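Hypothetical protein Atu2144 (Agrobacterium tumefaciens, PDB 2ODF) is of unknown function but belongs to the N-formylglutamate amidohydrolase family, and so probably hydrolyses an amide bond, perhaps with the help of zinc. Local coordinates at residues 61-64 and 65-69; 89-92 and 93-97; 126-129 and 130-134; 136-139 and 140-144. All coordinates share one frame; numbering follows the deposited sequence.

Contact 1: 61-64 and 65-69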
loop_
_atom_site.group_PDB
_atom_site.type_symbol
_atom_site.label_atom_id
_atom_site.label_comp_id
_atom_site.label_asym_id
_atom_site.label_seq_id
_atom_site.Cartn_x
_atom_site.Cartn_y
_atom_site.Cartn_z
ATOM N N GLY A 61 24.378 -9.722 -8.152
ATOM C CA GLY A 61 24.971 -9.132 -9.342
ATOM C C GLY A 61 24.174 -7.974 -9.920
ATOM O O GLY A 61 24.728 -7.170 -10.628
ATOM N N ALA A 62 22.868 -7.925 -9.650
ATOM C CA ALA A 62 21.975 -7.008 -10.366
ATOM C C ALA A 62 22.253 -5.524 -10.068
ATOM O O ALA A 62 22.298 -4.709 -10.988
ATOM C CB ALA A 62 20.498 -7.373 -10.089
ATOM N N LEU A 63 22.413 -5.161 -8.799
ATOM C CA LEU A 63 22.731 -3.785 -8.425
ATOM C C LEU A 63 24.124 -3.402 -8.969
ATOM O O LEU A 63 24.344 -2.274 -9.396
ATOM C CB LEU A 63 22.685 -3.615 -6.900
ATOM C CG LEU A 63 23.005 -2.267 -6.327
ATOM C CD1 LEU A 63 22.057 -1.253 -6.957
ATOM C CD2 LEU A 63 22.945 -2.287 -4.748
ATOM N N ALA A 64 25.037 -4.372 -8.985
ATOM C CA ALA A 64 26.411 -4.119 -9.393
ATOM C C ALA A 64 26.424 -3.770 -10.866
ATOM O O ALA A 64 27.073 -2.798 -11.269
ATOM C CB ALA A 64 27.281 -5.365 -9.130
ATOM N N VAL A 65 25.699 -4.577 -11.655
ATOM C CA VAL A 65 25.504 -4.334 -13.080
ATOM C C VAL A 65 24.769 -3.022 -13.312
ATOM O O VAL A 65 25.164 -2.247 -14.159
ATOM C CB VAL A 65 24.764 -5.494 -13.768
ATOM C CG1 VAL A 65 24.284 -5.083 -15.162
ATOM C CG2 VAL A 65 25.667 -6.737 -13.826
ATOM N N ALA A 66 23.705 -2.776 -12.544
ATOM C CA ALA A 66 22.950 -1.509 -12.630
ATOM C C ALA A 66 23.805 -0.260 -12.379
ATOM O O ALA A 66 23.639 0.755 -13.052
ATOM C CB ALA A 66 21.758 -1.541 -11.692
ATOM N N ARG A 67 24.678 -0.340 -11.404
ATOM C CA ARG A 67 25.617 0.726 -11.149
ATOM C C ARG A 67 26.536 1.004 -12.338
ATOM O O ARG A 67 26.732 2.116 -12.693
ATOM C CB ARG A 67 26.386 0.481 -9.863
ATOM C CG ARG A 67 25.564 0.604 -8.619
ATOM C CD ARG A 67 26.335 0.366 -7.395
ATOM N NE ARG A 67 25.634 0.956 -6.295
ATOM C CZ ARG A 67 25.569 0.443 -5.094
ATOM N NH1 ARG A 67 26.173 -0.676 -4.822
ATOM N NH2 ARG A 67 24.906 1.069 -4.165
ATOM N N LEU A 68 27.033 -0.067 -12.928
ATOM C CA LEU A 68 27.933 0.059 -14.074
ATOM C C LEU A 68 27.191 0.666 -15.243
ATOM O O LEU A 68 27.720 1.548 -15.913
ATOM C CB LEU A 68 28.547 -1.278 -14.442
ATOM C CG LEU A 68 29.497 -1.848 -13.402
ATOM C CD1 LEU A 68 29.987 -3.182 -13.902
ATOM C CD2 LEU A 68 30.662 -0.911 -13.099
ATOM N N LEU A 69 25.963 0.217 -15.483
ATOM C CA LEU A 69 25.086 0.843 -16.485
ATOM C C LEU A 69 24.729 2.310 -16.206
ATOM O O LEU A 69 24.538 3.089 -17.123
ATOM C CB LEU A 69 23.801 0.002 -16.666
ATOM C CG LEU A 69 23.976 -1.392 -17.274
ATOM C CD1 LEU A 69 22.672 -2.162 -17.271
ATOM C CD2 LEU A 69 24.515 -1.269 -18.714
#

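Contact 2: 89-92 and 93-97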
loop_
_atom_site.group_PDB
_atom_site.type_symbol
_atom_site.label_atom_id
_atom_site.label_comp_id
_atom_site.label_asym_id
_atom_site.label_seq_id
_atom_site.Cartn_x
_atom_site.Cartn_y
_atom_site.Cartn_z
ATOM N N CYS A 89 9.151 -5.621 -4.148
ATOM C CA CYS A 89 8.637 -4.381 -4.731
ATOM C C CYS A 89 8.206 -4.526 -6.191
ATOM O O CYS A 89 7.586 -3.615 -6.737
ATOM C CB CYS A 89 9.642 -3.270 -4.562
ATOM S SG CYS A 89 9.691 -2.658 -2.900
ATOM N N ASN A 90 8.514 -5.658 -6.816
ATOM C CA ASN A 90 7.999 -5.951 -8.149
ATOM C C ASN A 90 6.684 -6.735 -8.072
ATOM O O ASN A 90 6.342 -7.425 -9.005
ATOM C CB ASN A 90 9.026 -6.755 -8.982
ATOM C CG ASN A 90 8.723 -6.727 -10.491
ATOM O OD1 ASN A 90 8.075 -5.815 -10.988
ATOM N ND2 ASN A 90 9.232 -7.709 -11.212
ATOM N N ARG A 91 5.964 -6.628 -6.952
ATOM C CA ARG A 91 4.654 -7.269 -6.770
ATOM C C ARG A 91 3.681 -6.320 -6.050
ATOM O O ARG A 91 4.094 -5.623 -5.130
ATOM C CB ARG A 91 4.782 -8.512 -5.918
ATOM C CG ARG A 91 5.610 -9.618 -6.552
ATOM C CD ARG A 91 4.989 -10.232 -7.791
ATOM N NE ARG A 91 5.856 -11.328 -8.192
ATOM C CZ ARG A 91 5.491 -12.447 -8.807
ATOM N NH1 ARG A 91 4.234 -12.713 -9.138
ATOM N NH2 ARG A 91 6.440 -13.342 -9.073
ATOM N N PRO A 92 2.403 -6.294 -6.461
ATOM C CA PRO A 92 1.428 -5.517 -5.720
ATOM C C PRO A 92 1.047 -6.231 -4.409
ATOM O O PRO A 92 1.238 -7.459 -4.293
ATOM C CB PRO A 92 0.243 -5.443 -6.698
ATOM C CG PRO A 92 0.354 -6.672 -7.499
ATOM C CD PRO A 92 1.800 -6.940 -7.635
ATOM N N PRO A 93 0.549 -5.480 -3.412
ATOM C CA PRO A 93 0.289 -6.075 -2.125
ATOM C C PRO A 93 -0.801 -7.149 -2.114
ATOM O O PRO A 93 -0.826 -7.938 -1.182
ATOM C CB PRO A 93 -0.073 -4.877 -1.233
ATOM C CG PRO A 93 -0.380 -3.792 -2.096
ATOM C CD PRO A 93 0.300 -4.029 -3.412
ATOM N N GLU A 94 -1.637 -7.188 -3.154
ATOM C CA GLU A 94 -2.651 -8.229 -3.368
ATOM C C GLU A 94 -2.027 -9.577 -3.770
ATOM O O GLU A 94 -2.631 -10.628 -3.560
ATOM C CB GLU A 94 -3.725 -7.764 -4.402
ATOM C CG GLU A 94 -3.328 -6.596 -5.465
ATOM C CD GLU A 94 -3.190 -5.152 -4.890
ATOM O OE1 GLU A 94 -2.067 -4.854 -4.514
ATOM O OE2 GLU A 94 -4.131 -4.275 -4.825
ATOM N N SER A 95 -0.818 -9.565 -4.338
ATOM C CA SER A 95 -0.178 -10.809 -4.779
ATOM C C SER A 95 0.397 -11.615 -3.617
ATOM O O SER A 95 1.026 -11.045 -2.731
ATOM C CB SER A 95 0.973 -10.491 -5.745
ATOM O OG SER A 95 1.746 -11.657 -6.008
ATOM N N PRO A 96 0.228 -12.956 -3.636
ATOM C CA PRO A 96 0.889 -13.780 -2.622
ATOM C C PRO A 96 2.403 -13.710 -2.651
ATOM O O PRO A 96 3.056 -14.040 -1.660
ATOM C CB PRO A 96 0.437 -15.205 -2.975
ATOM C CG PRO A 96 -0.776 -15.052 -3.722
ATOM C CD PRO A 96 -0.630 -13.775 -4.509
ATOM N N SER A 97 2.979 -13.306 -3.780
ATOM C CA SER A 97 4.433 -13.217 -3.885
ATOM C C SER A 97 4.964 -11.922 -3.290
ATOM O O SER A 97 6.153 -11.785 -3.156
ATOM C CB SER A 97 4.901 -13.348 -5.343
ATOM O OG SER A 97 4.749 -14.693 -5.748
#

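Contact 3: 126-129 and 130-134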
loop_
_atom_site.group_PDB
_atom_site.type_symbol
_atom_site.label_atom_id
_atom_site.label_comp_id
_atom_site.label_asym_id
_atom_site.label_seq_id
_atom_site.Cartn_x
_atom_site.Cartn_y
_atom_site.Cartn_z
ATOM N N LEU A 126 8.235 0.053 2.631
ATOM C CA LEU A 126 9.068 -0.436 1.542
ATOM C C LEU A 126 8.478 -0.216 0.172
ATOM O O LEU A 126 9.165 0.309 -0.669
ATOM C CB LEU A 126 9.390 -1.912 1.714
ATOM C CG LEU A 126 10.281 -2.246 2.925
ATOM C CD1 LEU A 126 10.341 -3.763 3.071
ATOM C CD2 LEU A 126 11.708 -1.597 2.855
ATOM N N TYR A 127 7.211 -0.594 -0.046
ATOM C CA TYR A 127 6.653 -0.658 -1.390
ATOM C C TYR A 127 6.226 0.707 -1.896
ATOM O O TYR A 127 6.629 1.126 -2.996
ATOM C CB TYR A 127 5.483 -1.667 -1.399
ATOM C CG TYR A 127 4.657 -1.733 -2.653
ATOM C CD1 TYR A 127 5.130 -2.343 -3.814
ATOM C CD2 TYR A 127 3.354 -1.227 -2.665
ATOM C CE1 TYR A 127 4.313 -2.434 -4.961
ATOM C CE2 TYR A 127 2.558 -1.335 -3.772
ATOM C CZ TYR A 127 3.022 -1.914 -4.914
ATOM O OH TYR A 127 2.170 -1.955 -6.000
ATOM N N VAL A 128 5.460 1.433 -1.082
ATOM C CA VAL A 128 4.935 2.721 -1.527
ATOM C C VAL A 128 6.066 3.758 -1.696
ATOM O O VAL A 128 6.085 4.459 -2.700
ATOM C CB VAL A 128 3.680 3.197 -0.700
ATOM C CG1 VAL A 128 3.276 4.637 -1.099
ATOM C CG2 VAL A 128 2.475 2.228 -0.936
ATOM N N PRO A 129 7.002 3.886 -0.734
ATOM C CA PRO A 129 8.107 4.824 -0.928
ATOM C C PRO A 129 8.922 4.553 -2.192
ATOM O O PRO A 129 9.217 5.497 -2.923
ATOM C CB PRO A 129 8.969 4.657 0.363
ATOM C CG PRO A 129 7.979 4.211 1.377
ATOM C CD PRO A 129 7.038 3.304 0.628
ATOM N N PHE A 130 9.187 3.287 -2.495
ATOM C CA PHE A 130 9.948 2.908 -3.659
ATOM C C PHE A 130 9.259 3.384 -4.954
ATOM O O PHE A 130 9.854 4.127 -5.742
ATOM C CB PHE A 130 10.220 1.396 -3.663
ATOM C CG PHE A 130 11.014 0.933 -4.846
ATOM C CD1 PHE A 130 12.389 1.150 -4.904
ATOM C CD2 PHE A 130 10.389 0.298 -5.913
ATOM C CE1 PHE A 130 13.105 0.752 -6.030
ATOM C CE2 PHE A 130 11.106 -0.086 -7.032
ATOM C CZ PHE A 130 12.455 0.147 -7.089
ATOM N N HIS A 131 8.023 2.987 -5.145
ATOM C CA HIS A 131 7.292 3.355 -6.302
ATOM C C HIS A 131 6.980 4.829 -6.386
ATOM O O HIS A 131 6.944 5.364 -7.433
ATOM C CB HIS A 131 6.116 2.439 -6.513
ATOM C CG HIS A 131 6.515 1.040 -6.843
ATOM N ND1 HIS A 131 7.072 0.697 -8.041
ATOM C CD2 HIS A 131 6.512 -0.078 -6.097
ATOM C CE1 HIS A 131 7.373 -0.580 -8.026
ATOM N NE2 HIS A 131 7.029 -1.074 -6.862
ATOM N N ASP A 132 6.763 5.468 -5.258
ATOM C CA ASP A 132 6.492 6.880 -5.233
ATOM C C ASP A 132 7.723 7.662 -5.757
ATOM O O ASP A 132 7.597 8.633 -6.392
ATOM C CB ASP A 132 6.100 7.350 -3.836
ATOM C CG ASP A 132 4.613 7.133 -3.504
ATOM O OD1 ASP A 132 3.847 6.670 -4.328
ATOM O OD2 ASP A 132 4.242 7.460 -2.412
ATOM N N ARG A 133 8.894 7.212 -5.403
ATOM C CA ARG A 133 10.087 7.910 -5.789
ATOM C C ARG A 133 10.318 7.746 -7.281
ATOM O O ARG A 133 10.661 8.647 -7.924
ATOM C CB ARG A 133 11.282 7.381 -5.037
ATOM C CG ARG A 133 12.519 8.141 -5.280
ATOM C CD ARG A 133 12.434 9.511 -4.729
ATOM N NE ARG A 133 13.740 10.102 -4.672
ATOM C CZ ARG A 133 14.607 9.893 -3.698
ATOM N NH1 ARG A 133 14.291 9.125 -2.694
ATOM N NH2 ARG A 133 15.781 10.469 -3.721
ATOM N N VAL A 134 10.112 6.553 -7.796
ATOM C CA VAL A 134 10.225 6.304 -9.211
ATOM C C VAL A 134 9.241 7.210 -9.935
ATOM O O VAL A 134 9.580 7.913 -10.811
ATOM C CB VAL A 134 9.975 4.850 -9.514
ATOM C CG1 VAL A 134 9.890 4.615 -10.960
ATOM C CG2 VAL A 134 11.004 3.966 -8.832
#

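Contact 4: 136-139 and 140-144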
loop_
_atom_site.group_PDB
_atom_site.type_symbol
_atom_site.label_atom_id
_atom_site.label_comp_id
_atom_site.label_asym_id
_atom_site.label_seq_id
_atom_site.Cartn_x
_atom_site.Cartn_y
_atom_site.Cartn_z
ATOM N N GLU A 136 7.924 10.011 -8.915
ATOM C CA GLU A 136 8.277 11.427 -8.733
ATOM C C GLU A 136 9.358 11.858 -9.741
ATOM O O GLU A 136 9.258 12.927 -10.359
ATOM C CB GLU A 136 8.706 11.679 -7.286
ATOM C CG GLU A 136 9.034 13.138 -6.969
ATOM C CD GLU A 136 9.408 13.336 -5.494
ATOM O OE1 GLU A 136 9.401 12.313 -4.729
ATOM O OE2 GLU A 136 9.648 14.514 -5.104
ATOM N N ILE A 137 10.347 10.988 -9.930
ATOM C CA ILE A 137 11.434 11.213 -10.870
ATOM C C ILE A 137 10.897 11.255 -12.307
ATOM O O ILE A 137 11.241 12.149 -13.094
ATOM C CB ILE A 137 12.536 10.133 -10.705
ATOM C CG1 ILE A 137 13.294 10.370 -9.374
ATOM C CG2 ILE A 137 13.513 10.189 -11.893
ATOM C CD1 ILE A 137 14.185 9.248 -8.897
ATOM N N ILE A 138 10.077 10.285 -12.665
ATOM C CA ILE A 138 9.461 10.281 -13.997
ATOM C C ILE A 138 8.614 11.544 -14.255
ATOM O O ILE A 138 8.740 12.157 -15.333
ATOM C CB ILE A 138 8.669 9.022 -14.250
ATOM C CG1 ILE A 138 9.609 7.821 -14.339
ATOM C CG2 ILE A 138 7.800 9.160 -15.567
ATOM C CD1 ILE A 138 8.879 6.463 -14.407
ATOM N N ALA A 139 7.784 11.948 -13.286
ATOM C CA ALA A 139 6.978 13.157 -13.431
ATOM C C ALA A 139 7.885 14.376 -13.660
ATOM O O ALA A 139 7.627 15.214 -14.507
ATOM C CB ALA A 139 6.108 13.368 -12.204
ATOM N N GLU A 140 8.965 14.452 -12.905
ATOM C CA GLU A 140 9.870 15.563 -12.996
ATOM C C GLU A 140 10.526 15.599 -14.396
ATOM O O GLU A 140 10.550 16.648 -15.068
ATOM C CB GLU A 140 10.902 15.448 -11.884
ATOM C CG GLU A 140 11.714 16.664 -11.688
ATOM C CD GLU A 140 12.659 16.535 -10.513
ATOM O OE1 GLU A 140 13.447 15.537 -10.468
ATOM O OE2 GLU A 140 12.601 17.441 -9.640
ATOM N N ARG A 141 11.033 14.456 -14.845
ATOM C CA ARG A 141 11.602 14.356 -16.208
ATOM C C ARG A 141 10.585 14.824 -17.270
ATOM O O ARG A 141 10.903 15.583 -18.206
ATOM C CB ARG A 141 12.058 12.920 -16.485
ATOM C CG ARG A 141 13.252 12.413 -15.667
ATOM C CD ARG A 141 14.545 13.146 -15.927
ATOM N NE ARG A 141 15.520 12.939 -14.839
ATOM C CZ ARG A 141 16.286 11.865 -14.698
ATOM N NH1 ARG A 141 16.215 10.868 -15.560
ATOM N NH2 ARG A 141 17.133 11.774 -13.681
ATOM N N GLN A 142 9.343 14.393 -17.127
ATOM C CA GLN A 142 8.344 14.723 -18.130
ATOM C C GLN A 142 8.046 16.219 -18.139
ATOM O O GLN A 142 7.803 16.808 -19.207
ATOM C CB GLN A 142 7.082 13.889 -17.952
ATOM C CG GLN A 142 7.391 12.386 -18.019
ATOM C CD GLN A 142 6.351 11.541 -18.701
ATOM O OE1 GLN A 142 5.614 10.816 -18.038
ATOM N NE2 GLN A 142 6.314 11.587 -20.041
ATOM N N ALA A 143 8.108 16.828 -16.954
ATOM C CA ALA A 143 7.909 18.266 -16.806
ATOM C C ALA A 143 9.020 19.104 -17.487
ATOM O O ALA A 143 8.788 20.247 -17.873
ATOM C CB ALA A 143 7.799 18.620 -15.303
ATOM N N ALA A 144 10.217 18.533 -17.612
ATOM C CA ALA A 144 11.331 19.166 -18.285
ATOM C C ALA A 144 11.379 18.780 -19.763
ATOM O O ALA A 144 12.344 19.116 -20.463
ATOM C CB ALA A 144 12.660 18.781 -17.597
#

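Contact 1: 61-64 and 65-69
The guanidinium of Arg67 has Leu63 over one face. The methyl CD2 of Leu63 lies 3.5 Å above the guanidinium plane of Arg67, shifted toward the rim and not over the middle. The closest pair is Leu63 CD2 and Arg67 NH1, 3.6 Å apart. The two side chains cross obliquely, and the contact is van der Waals. Leu63 starts out away from the following turn, but its CG stands opposite the backbone N (chi1 179°) and carries CD2 back toward Arg67. The CG of Arg67 lies beside its own backbone N (chi1 -69°) and passes 3.2 Å from Leu63 O, and from there the chain runs extended to NE. At the far end NH2 forms a salt bridge with Glu19, which helps to fix the flat group. Leu63 and Arg67 both also touch Tyr79.

The backbone here forms the first two turns of a helix. Gly61 holds the N-cap position, with a positive phi (91°) that glycine takes readily. Gly61 O receives Val65 N at 3.0 Å, and Val65 CG2 sits 3.4 Å from Gly61 O. Three more bonds follow: Ala66 N to Ala62 O, Arg67 N to Leu63 O at 2.8 Å, and Leu68 N to Ala64 O. Ala66 rests on Leu77 and Ile153. This is the start of helix 62-73, which packs on the mixed sheet and belongs to the beta-alpha-beta crossover between the neighbouring parallel strands 27-31 and 77-80.

Contact 2: 89-92 and 93-97
Pro92 to Ser95 form a type I beta turn, and an ST turn follows directly at Ser95. Both lie in the long loop between strands 77-80 and 102-103; the beta turn, through Pro93 and Glu94, meets the second subunit. The beta turn is closed by Ser95 N, which donates to Pro92 O at 2.9 Å. The donor stands above the carbonyl plane, about 50° out of it. In the ST turn, Ser95 OG accepts from Ser97 N at 3.0 Å. The OG is placed for this because it lies opposite its own backbone N (chi1 170°), on the side of the onward chain.

Glu94 bends back over the turn. Its OE1 comes 3.2 Å from Pro92 CB. Its first torsion lies well off a staggered position (chi1 23°), which suggests some strain. The other oxygen, OE2, makes a salt bridge with Arg119 of the second subunit. Pro93 packs on Pro93 of the second subunit, and its own carbonyl O is bonded by Arg119 of its own chain.

Arg91 reaches along the loop toward the two serines. Its chain is bent at CB-CG and brings CD to 4.0 Å from Ser95 OG. Beyond it, Ser97 covers one face of the guanidinium: Ser97 CB lies 3.6 Å above the plane, over the centre, and 3.6 Å from Arg91 NE.

Contact 3: 126-129 and 130-134
Asp132 N donates to Val128 O at 2.8 Å, the shortest hydrogen bond between these two turns of the helix. The side chains of Val128 and Asp132 lie side by side and point the same way, with Val128 CG1 3.3 Å from Asp132 OD2. Asp132 OD1 bonds Ser124 OG of the second subunit.

Pro129 has no N-H to give to the turn before, and the helix is kinked there. The next bond, Phe130 N to Leu126 O, is weak at 3.5 Å. The regular bonding resumes with His131 N, which meets Tyr127 O at 3.2 Å and almost straight.

The imidazole of His131 turns an edge to the face of Tyr127 in an offset edge-to-face pair, planes at 67°. The nearest atoms are Tyr127 CE1 and His131 CD2, 3.4 Å apart. Phe130 CD2 lies 3.7 Å above the imidazole plane of His131, over its centre. His131 is held at both nitrogens, NE2 by Cys89 O and ND1 by His213 NE2, which fixes its rotation. Tyr127 OH bonds His208.

This part of helix 116-143 is buried between strands 16-19 and 77-80, helix 208-213 and the second subunit.

Contact 4: 136-139 and 140-144
Ile138 and Gln142, one turn apart near the C-terminal end of alpha-helix 116-143, lie side by side and point the same way. Ile138 CG2 is 4.1 Å from Gln142 CG. Gln142 CG sits beside its own backbone N (chi1 -58°), and this brings it to 3.0 Å from Ile138 O, a tight fit. Ile138 itself packs on Leu28 and Leu219.

Ile137 and Arg141 meet differently. Arg141 bends at CB-CG (chi2 -64°) and lays the face of its guanidinium against Ile137. The methyl CG2 of Ile137 stands 4.3 Å above the plane, over the centre, so the touch is loose. The grip on Arg141 comes from its NH2, which bonds Thr76 OG1.

Glu136 and Glu140 stand on the exposed side. Their OE2 atoms are 6.2 Å apart, so the like charges probably repel weakly, softened by solvent.

Regular helical bonds join the two turns, among them Arg141 N to Ile137 O at 2.9 Å. Ala144 is the first residue to leave helical angles. One residue earlier, the last bond across the two turns is Ala143 N to Ala139 O at 3.0 Å.

In the fold
Contacts 3 and 4 share helix 116-143. Contact 3 is buried, while contact 4 lies toward the helix end, with half its touching residues exposed. Contact 1 is partly buried on a different helix, 62-73, and its nearest atoms are about 9 Å from those of contact 3. Contact 2 is a surface loop that touches contact 3, where Pro93 CD packs 3.5 Å from Tyr127 CE2. These two contacts also meet the second subunit. Chemistry follows place. Contacts 1 and 4 each set an aliphatic methyl over an arginine face, contact 3 uses aromatic rings and buried polar bonds, and contact 2 combines a proline-led beta turn and an ST turn with a serine CB over an arginine face.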